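Local structure of putative acid phosphatase WZB (Escherichia coli, 2WMY) at residues A[11-16]-A[86-91]; A[77-82]-A[101-106]; A[108-113]-A[139-144]. The protein probably catalyses the hydrolysis of phosphotyrosine on proteins, releasing phosphate. The protein carries 1 engineered substitution. All blocks are in the same frame, centred on the assembly; numbering follows the deposited sequence.

Contact 1: A[11-16]-A[86-91]; sequences ILVICT and LVMEYS. With SO4 (sulfate ion), chain I.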
# COMPACT_ATOMS: atom_id res chain seq x y z
N ILE A 11 -5.84 -2.63 8.75
CA ILE A 11 -4.65 -2.67 7.90
C ILE A 11 -4.24 -1.29 7.37
O ILE A 11 -5.06 -0.57 6.79
CB ILE A 11 -4.82 -3.63 6.71
CG1 ILE A 11 -5.26 -5.02 7.17
CG2 ILE A 11 -3.53 -3.73 5.90
CD1 ILE A 11 -5.47 -5.98 6.01
N LEU A 12 -2.98 -0.93 7.58
CA LEU A 12 -2.42 0.29 7.01
C LEU A 12 -1.44 -0.06 5.89
O LEU A 12 -0.40 -0.67 6.13
CB LEU A 12 -1.72 1.13 8.09
CG LEU A 12 -1.22 2.52 7.66
CD1 LEU A 12 -2.38 3.44 7.24
CD2 LEU A 12 -0.41 3.17 8.76
N VAL A 13 -1.79 0.32 4.67
CA VAL A 13 -0.92 0.10 3.51
C VAL A 13 0.01 1.29 3.28
O VAL A 13 -0.43 2.44 3.21
CB VAL A 13 -1.75 -0.17 2.24
CG1 VAL A 13 -0.83 -0.51 1.07
CG2 VAL A 13 -2.73 -1.31 2.49
N ILE A 14 1.30 1.04 3.15
CA ILE A 14 2.26 2.14 3.12
C ILE A 14 3.27 2.09 1.98
O ILE A 14 3.92 1.06 1.73
CB ILE A 14 3.04 2.21 4.45
CG1 ILE A 14 2.07 2.26 5.63
CG2 ILE A 14 4.00 3.40 4.43
CD1 ILE A 14 2.70 1.95 6.96
N CYS A 15 3.41 3.22 1.28
CA CYS A 15 4.48 3.41 0.32
C CYS A 15 5.23 4.70 0.63
O CYS A 15 5.40 5.08 1.79
CB CYS A 15 3.96 3.39 -1.14
SG CYS A 15 2.76 4.67 -1.62
N THR A 16 5.69 5.38 -0.42
CA THR A 16 6.44 6.61 -0.21
C THR A 16 5.57 7.84 -0.39
O THR A 16 5.33 8.59 0.55
CB THR A 16 7.63 6.68 -1.14
OG1 THR A 16 8.42 5.50 -0.95
CG2 THR A 16 8.47 7.92 -0.86
N LEU A 86 1.55 -2.82 6.10
CA LEU A 86 2.14 -3.47 4.94
C LEU A 86 2.89 -2.44 4.12
O LEU A 86 2.28 -1.49 3.60
CB LEU A 86 1.05 -4.16 4.10
CG LEU A 86 0.39 -5.36 4.80
CD1 LEU A 86 -0.67 -5.99 3.93
CD2 LEU A 86 1.45 -6.39 5.20
N VAL A 87 4.20 -2.60 4.01
CA VAL A 87 5.03 -1.62 3.32
C VAL A 87 5.57 -2.18 2.01
O VAL A 87 5.71 -3.39 1.85
CB VAL A 87 6.19 -1.09 4.18
CG1 VAL A 87 5.69 -0.60 5.52
CG2 VAL A 87 7.26 -2.16 4.36
N MET A 88 5.88 -1.29 1.07
CA MET A 88 6.19 -1.69 -0.29
C MET A 88 7.64 -2.15 -0.41
O MET A 88 7.92 -3.14 -1.10
CB MET A 88 5.90 -0.54 -1.26
CG MET A 88 4.43 -0.13 -1.29
SD MET A 88 3.39 -1.50 -1.84
CE MET A 88 1.77 -0.97 -1.27
N GLU A 89 8.54 -1.46 0.27
CA GLU A 89 9.97 -1.69 0.07
C GLU A 89 10.73 -2.08 1.33
O GLU A 89 10.36 -1.68 2.44
CB GLU A 89 10.61 -0.44 -0.53
CG GLU A 89 9.98 0.01 -1.84
CD GLU A 89 10.69 1.21 -2.42
OE1 GLU A 89 11.93 1.27 -2.30
OE2 GLU A 89 10.01 2.10 -2.99
N TYR A 90 11.79 -2.85 1.15
CA TYR A 90 12.71 -3.15 2.24
C TYR A 90 13.13 -1.87 2.93
O TYR A 90 13.09 -1.77 4.15
CB TYR A 90 13.93 -3.92 1.72
CG TYR A 90 13.65 -5.37 1.41
CD1 TYR A 90 13.47 -6.29 2.44
CD2 TYR A 90 13.56 -5.82 0.10
CE1 TYR A 90 13.21 -7.63 2.16
CE2 TYR A 90 13.30 -7.15 -0.18
CZ TYR A 90 13.13 -8.05 0.84
OH TYR A 90 12.87 -9.37 0.55
N SER A 91 13.52 -0.86 2.15
CA SER A 91 13.94 0.42 2.72
C SER A 91 12.87 1.02 3.63
O SER A 91 13.19 1.74 4.58
CB SER A 91 14.31 1.40 1.61
OG SER A 91 13.23 1.57 0.71
S SO4 I . 4.40 6.08 -4.58
O1 SO4 I . 3.20 6.80 -4.13
O2 SO4 I . 5.01 6.82 -5.69
O3 SO4 I . 5.39 5.93 -3.51
O4 SO4 I . 3.99 4.74 -5.01
O HOH W 1 10.26 4.82 -3.03
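M88, just past the strand end, reaches over V13 on the side of the sheet that also carries L86, its terminal CE 3.5 Å from CG1 of V13. The M88 chain is bent about CB-CG (chi2 -61°), which lets its methyl group fold back over V13 while CG packs against CB of C15 at 3.6 Å. On the same side L86 CD1 meets CG2 of I11. On the reverse face I14 and V87 run alongside each other, with I14 CB 4.0 Å from V87 CG1. Parallel strand pairing sets this register: L86 N donates to L12 O, I14 N to L86 O, and M88 N reaches I14 O only weakly. Past the strand end, a water links T16 OG1 to E89 OE2; T16 OG1 also bonds H92, and E89 OE2 holds R21 in a salt bridge. T16 N donates to sulfate O3 at 3.2 Å, and SG of C15, the predicted nucleophile, lies 3.3 Å from sulfate O1. G17, I19, C20 and R21 give their backbone N-H groups to the same ion. The arrangement is that of the phosphate-binding loop of low molecular weight tyrosine phosphatases, C-X5-R, at the end of a central parallel strand.

Contact 2: A[77-82]-A[101-106]; sequences ALARQY and PEARGK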
# COMPACT_ATOMS: atom_id res chain seq x y z
N ALA A 77 1.75 7.98 15.32
CA ALA A 77 0.42 8.11 15.90
C ALA A 77 -0.62 7.39 15.06
O ALA A 77 -1.51 6.73 15.59
CB ALA A 77 0.05 9.59 16.06
N LEU A 78 -0.51 7.53 13.74
CA LEU A 78 -1.43 6.86 12.82
C LEU A 78 -1.30 5.36 12.92
O LEU A 78 -2.29 4.63 12.86
CB LEU A 78 -1.12 7.28 11.38
CG LEU A 78 -2.04 6.68 10.32
CD1 LEU A 78 -3.50 7.02 10.62
CD2 LEU A 78 -1.63 7.18 8.94
N ALA A 79 -0.06 4.89 13.06
CA ALA A 79 0.20 3.45 13.08
C ALA A 79 -0.55 2.80 14.23
O ALA A 79 -0.96 1.64 14.14
CB ALA A 79 1.70 3.19 13.19
N ARG A 80 -0.76 3.57 15.29
CA ARG A 80 -1.40 3.09 16.51
C ARG A 80 -2.83 2.60 16.27
O ARG A 80 -3.35 1.81 17.04
CB ARG A 80 -1.39 4.20 17.55
CG ARG A 80 -1.33 3.73 18.98
CD ARG A 80 -0.59 4.76 19.81
NE ARG A 80 0.82 4.81 19.44
CZ ARG A 80 1.55 5.91 19.41
NH1 ARG A 80 1.00 7.09 19.71
NH2 ARG A 80 2.83 5.85 19.06
N GLN A 81 -3.44 3.07 15.19
CA GLN A 81 -4.83 2.73 14.90
C GLN A 81 -4.96 1.50 14.01
O GLN A 81 -6.06 1.13 13.60
CB GLN A 81 -5.54 3.90 14.22
CG GLN A 81 -5.34 5.23 14.91
CD GLN A 81 -5.66 6.40 13.99
OE1 GLN A 81 -6.28 6.22 12.93
NE2 GLN A 81 -5.23 7.59 14.38
N TYR A 82 -3.84 0.86 13.69
CA TYR A 82 -3.88 -0.30 12.81
C TYR A 82 -3.17 -1.51 13.41
O TYR A 82 -2.17 -1.38 14.12
CB TYR A 82 -3.36 0.06 11.41
CG TYR A 82 -4.22 1.11 10.75
CD1 TYR A 82 -5.25 0.76 9.88
CD2 TYR A 82 -4.03 2.46 11.03
CE1 TYR A 82 -6.05 1.73 9.29
CE2 TYR A 82 -4.83 3.44 10.45
CZ TYR A 82 -5.84 3.06 9.58
OH TYR A 82 -6.63 4.03 9.01
N PRO A 101 9.09 2.91 16.17
CA PRO A 101 9.74 1.72 16.71
C PRO A 101 8.73 0.71 17.24
O PRO A 101 8.94 -0.50 17.11
CB PRO A 101 10.58 2.27 17.87
CG PRO A 101 10.80 3.69 17.53
CD PRO A 101 9.56 4.14 16.82
N GLU A 102 7.63 1.20 17.82
CA GLU A 102 6.66 0.30 18.45
C GLU A 102 5.75 -0.37 17.44
O GLU A 102 4.95 -1.23 17.80
CB GLU A 102 5.83 1.02 19.51
CG GLU A 102 6.40 0.95 20.92
CD GLU A 102 6.87 2.30 21.45
OE1 GLU A 102 6.90 3.27 20.67
OE2 GLU A 102 7.20 2.39 22.66
N ALA A 103 5.87 0.03 16.17
CA ALA A 103 5.03 -0.52 15.11
C ALA A 103 5.77 -1.56 14.28
O ALA A 103 5.15 -2.33 13.54
CB ALA A 103 4.51 0.61 14.22
N ARG A 104 7.09 -1.58 14.40
CA ARG A 104 7.93 -2.48 13.62
C ARG A 104 7.53 -3.95 13.79
O ARG A 104 7.66 -4.74 12.86
CB ARG A 104 9.40 -2.28 13.99
CG ARG A 104 10.37 -3.10 13.15
CD ARG A 104 10.13 -2.91 11.65
NE ARG A 104 11.12 -3.62 10.85
CZ ARG A 104 10.96 -4.86 10.37
NH1 ARG A 104 9.84 -5.53 10.61
NH2 ARG A 104 11.93 -5.42 9.66
N GLY A 105 7.04 -4.29 14.98
CA GLY A 105 6.66 -5.66 15.29
C GLY A 105 5.40 -6.16 14.61
O GLY A 105 5.08 -7.35 14.68
N LYS A 106 4.69 -5.26 13.96
CA LYS A 106 3.46 -5.63 13.26
C LYS A 106 3.53 -5.14 11.81
O LYS A 106 2.51 -4.94 11.16
CB LYS A 106 2.24 -5.03 13.96
CG LYS A 106 2.24 -3.51 13.99
CD LYS A 106 0.95 -2.95 14.58
CE LYS A 106 1.19 -1.54 15.09
NZ LYS A 106 -0.05 -0.86 15.55
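Y82 meets K106 through its carbonyl, while its ring turns off to the other side, where L78 O lies in the ring plane, off its edge. K37 makes a cation-pi contact with that ring, and the hydroxyl bonds N39. The second flat group, the R80 guanidinium, has A77 CA over one face, nearer its rim than its middle. It faces E102 across the contact without pairing: R80 NH2 and E102 OE1 are 5.1 Å apart, opposite charges that may still attract weakly.

K106 carries most of the contact. Its CG sits between the backbone N and the carbonyl carbon (chi1 63°), and the chain beyond is extended, so NZ reaches right across to the other segment. K106 NZ donates to Y82 O at 2.6 Å, nearly in line with the carbonyl bond (C=O...N 174°). A second bond, 3.0 Å, runs from K106 NZ to A79 O and comes in above the carbonyl plane. Y82 N, closing the type I turn 79-82, reaches A79 O from the opposite face, so two donors grip that oxygen. A methionine here has no ammonium to offer Y82 O and A79 O, and the 79-82 turn would probably be less firmly tied to 101-106. Alongside the K106 chain, A79 CB touches A103 CB at 4.0 Å.

The contact thus joins the end of helix 76-79 to the connection between helix 90-99 and strand 107-109. Strand 84-87 runs by, its L85 touched by A103 and K106, while Y82 packs on S10 and L12 of strand 10-15.

Contact 3: A[108-113]-A[139-144]; sequences MLFGHW and QASKRW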
# COMPACT_ATOMS: atom_id res chain seq x y z
N MET A 108 4.97 -5.81 7.91
CA MET A 108 5.50 -6.76 6.94
C MET A 108 5.42 -6.16 5.54
O MET A 108 4.73 -5.17 5.31
CB MET A 108 4.76 -8.09 7.02
CG MET A 108 4.92 -8.82 8.38
SD MET A 108 3.84 -10.25 8.53
CE MET A 108 4.58 -11.38 7.35
N LEU A 109 6.16 -6.75 4.61
CA LEU A 109 6.11 -6.31 3.22
C LEU A 109 4.76 -6.63 2.60
O LEU A 109 4.15 -7.65 2.91
CB LEU A 109 7.24 -6.96 2.43
CG LEU A 109 8.60 -6.48 2.93
CD1 LEU A 109 9.72 -7.40 2.46
CD2 LEU A 109 8.83 -5.05 2.46
N PHE A 110 4.30 -5.74 1.72
CA PHE A 110 3.07 -5.98 0.99
C PHE A 110 3.21 -7.24 0.13
O PHE A 110 2.28 -8.04 0.04
CB PHE A 110 2.74 -4.78 0.11
CG PHE A 110 1.30 -4.75 -0.33
CD1 PHE A 110 0.35 -4.09 0.43
CD2 PHE A 110 0.90 -5.41 -1.48
CE1 PHE A 110 -0.96 -4.07 0.05
CE2 PHE A 110 -0.42 -5.39 -1.87
CZ PHE A 110 -1.35 -4.72 -1.11
N GLY A 111 4.37 -7.42 -0.48
CA GLY A 111 4.61 -8.59 -1.31
C GLY A 111 5.30 -9.72 -0.56
O GLY A 111 6.06 -10.48 -1.16
N HIS A 112 5.04 -9.82 0.73
CA HIS A 112 5.69 -10.84 1.55
C HIS A 112 5.52 -12.24 0.97
O HIS A 112 6.44 -13.04 1.03
CB HIS A 112 5.17 -10.83 3.00
CG HIS A 112 5.76 -11.91 3.85
ND1 HIS A 112 6.94 -11.76 4.54
CD2 HIS A 112 5.35 -13.18 4.08
CE1 HIS A 112 7.23 -12.88 5.18
NE2 HIS A 112 6.28 -13.76 4.92
N TRP A 113 4.35 -12.50 0.41
CA TRP A 113 3.99 -13.82 -0.07
C TRP A 113 4.40 -14.09 -1.52
O TRP A 113 4.12 -15.16 -2.06
CB TRP A 113 2.49 -14.05 0.13
CG TRP A 113 2.10 -13.85 1.56
CD1 TRP A 113 1.33 -12.85 2.08
CD2 TRP A 113 2.51 -14.66 2.67
NE1 TRP A 113 1.22 -13.00 3.44
CE2 TRP A 113 1.93 -14.11 3.83
CE3 TRP A 113 3.30 -15.81 2.79
CZ2 TRP A 113 2.12 -14.66 5.09
CZ3 TRP A 113 3.49 -16.36 4.06
CH2 TRP A 113 2.90 -15.78 5.19
N GLN A 139 -1.43 -9.55 -7.28
CA GLN A 139 -1.03 -10.90 -6.88
C GLN A 139 -0.69 -10.93 -5.38
O GLN A 139 -1.07 -11.86 -4.67
CB GLN A 139 0.17 -11.38 -7.71
CG GLN A 139 0.66 -12.77 -7.38
CD GLN A 139 1.79 -13.23 -8.29
OE1 GLN A 139 2.80 -12.55 -8.44
NE2 GLN A 139 1.62 -14.40 -8.89
N ALA A 140 0.02 -9.92 -4.90
CA ALA A 140 0.36 -9.83 -3.48
C ALA A 140 -0.89 -9.71 -2.61
O ALA A 140 -0.97 -10.31 -1.53
CB ALA A 140 1.29 -8.65 -3.24
N SER A 141 -1.86 -8.93 -3.10
CA SER A 141 -3.14 -8.72 -2.40
C SER A 141 -3.97 -9.99 -2.27
O SER A 141 -4.54 -10.26 -1.21
CB SER A 141 -3.98 -7.65 -3.11
OG SER A 141 -3.35 -6.39 -3.03
N LYS A 142 -4.07 -10.75 -3.35
CA LYS A 142 -4.82 -12.01 -3.31
C LYS A 142 -4.23 -12.93 -2.25
O LYS A 142 -4.95 -13.56 -1.49
CB LYS A 142 -4.83 -12.70 -4.68
CG LYS A 142 -5.68 -11.98 -5.73
CD LYS A 142 -5.48 -12.58 -7.13
CE LYS A 142 -6.18 -11.76 -8.20
NZ LYS A 142 -5.78 -12.13 -9.59
N ARG A 143 -2.91 -13.00 -2.20
CA ARG A 143 -2.25 -13.89 -1.25
C ARG A 143 -2.37 -13.40 0.20
O ARG A 143 -2.55 -14.21 1.10
CB ARG A 143 -0.80 -14.13 -1.65
CG ARG A 143 -0.67 -14.72 -3.04
CD ARG A 143 0.76 -15.05 -3.42
NE ARG A 143 0.81 -15.73 -4.71
CZ ARG A 143 1.91 -16.26 -5.24
NH1 ARG A 143 3.06 -16.21 -4.59
NH2 ARG A 143 1.84 -16.86 -6.42
N TRP A 144 -2.29 -12.09 0.42
CA TRP A 144 -2.53 -11.56 1.76
C TRP A 144 -3.96 -11.85 2.20
O TRP A 144 -4.20 -12.12 3.37
CB TRP A 144 -2.21 -10.06 1.86
CG TRP A 144 -0.84 -9.79 2.43
CD1 TRP A 144 0.20 -9.16 1.82
CD2 TRP A 144 -0.36 -10.15 3.74
NE1 TRP A 144 1.29 -9.10 2.66
CE2 TRP A 144 0.97 -9.70 3.84
CE3 TRP A 144 -0.94 -10.81 4.83
CZ2 TRP A 144 1.74 -9.89 4.99
CZ3 TRP A 144 -0.17 -11.00 5.98
CH2 TRP A 144 1.15 -10.54 6.05
O HOH W 2 2.04 -10.64 -0.48
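W144 and W113 form a T-shaped (edge-to-face) pair where helix 127-147 packs on the loop leaving strand 107-109, the edge strand of the parallel sheet in this alpha/beta phosphatase fold. The W113 five-membered ring points its edge at the six-membered ring of W144, with centroids 4.2 Å apart and planes at 73°. NE1 of W113 stands over the centre of the W144 ring system, 3.1 Å above its plane. H112 backs W113 from one side, its CD2 lying over the centre of the indole, and K147 makes a cation-pi contact with the same residue.

The rim of W144 is occupied as well. W144 NE1 donates to L109 O at 3.2 Å, in the plane of that carbonyl and on a lone pair, a bond that helps fix the rotation of the indole. Farther round, M108 SD comes to W144 CH2 at 3.7 Å, a Met-aromatic contact made at the ring edge.

F110 covers the helix one turn earlier. Its CG is anti to the backbone N (chi1 -161°), and this carries the ring across to A140 and S141. F110 CD2 touches A140 CB at 3.7 Å, while OG of S141 lies near the ring plane at the edge, 3.2 Å from F110 CZ; that hydroxyl is bonded to L137 O. R143, packed CB to CB on W113, bonds W113 O through NH1, with the oxygen in the guanidinium plane. Between loop and helix a water donates to F110 O and to A140 O and accepts from W113 N at 3.1 Å.

How the contacts relate
Strand 84-87 links the three. Contact 1 uses its end beside strand 10-15, and contact 3 begins on strand 107-109 at its other edge, where V87 N lies 2.9 Å from M108 O and V87 O 2.7 Å from F110 N, both probable hydrogen bonds. F110 packs on V13 and M88 of contact 1, its side chain about 8 Å from that of C15 in the sulfate-bearing loop. Contact 2 lies away from that site but touches contact 1, with Y82 CG 3.6 Å from L12 CB. The centres of contacts 2 and 3 are about 19 Å apart; their segments 101-106 and 108-113 adjoin in the sequence without other touch.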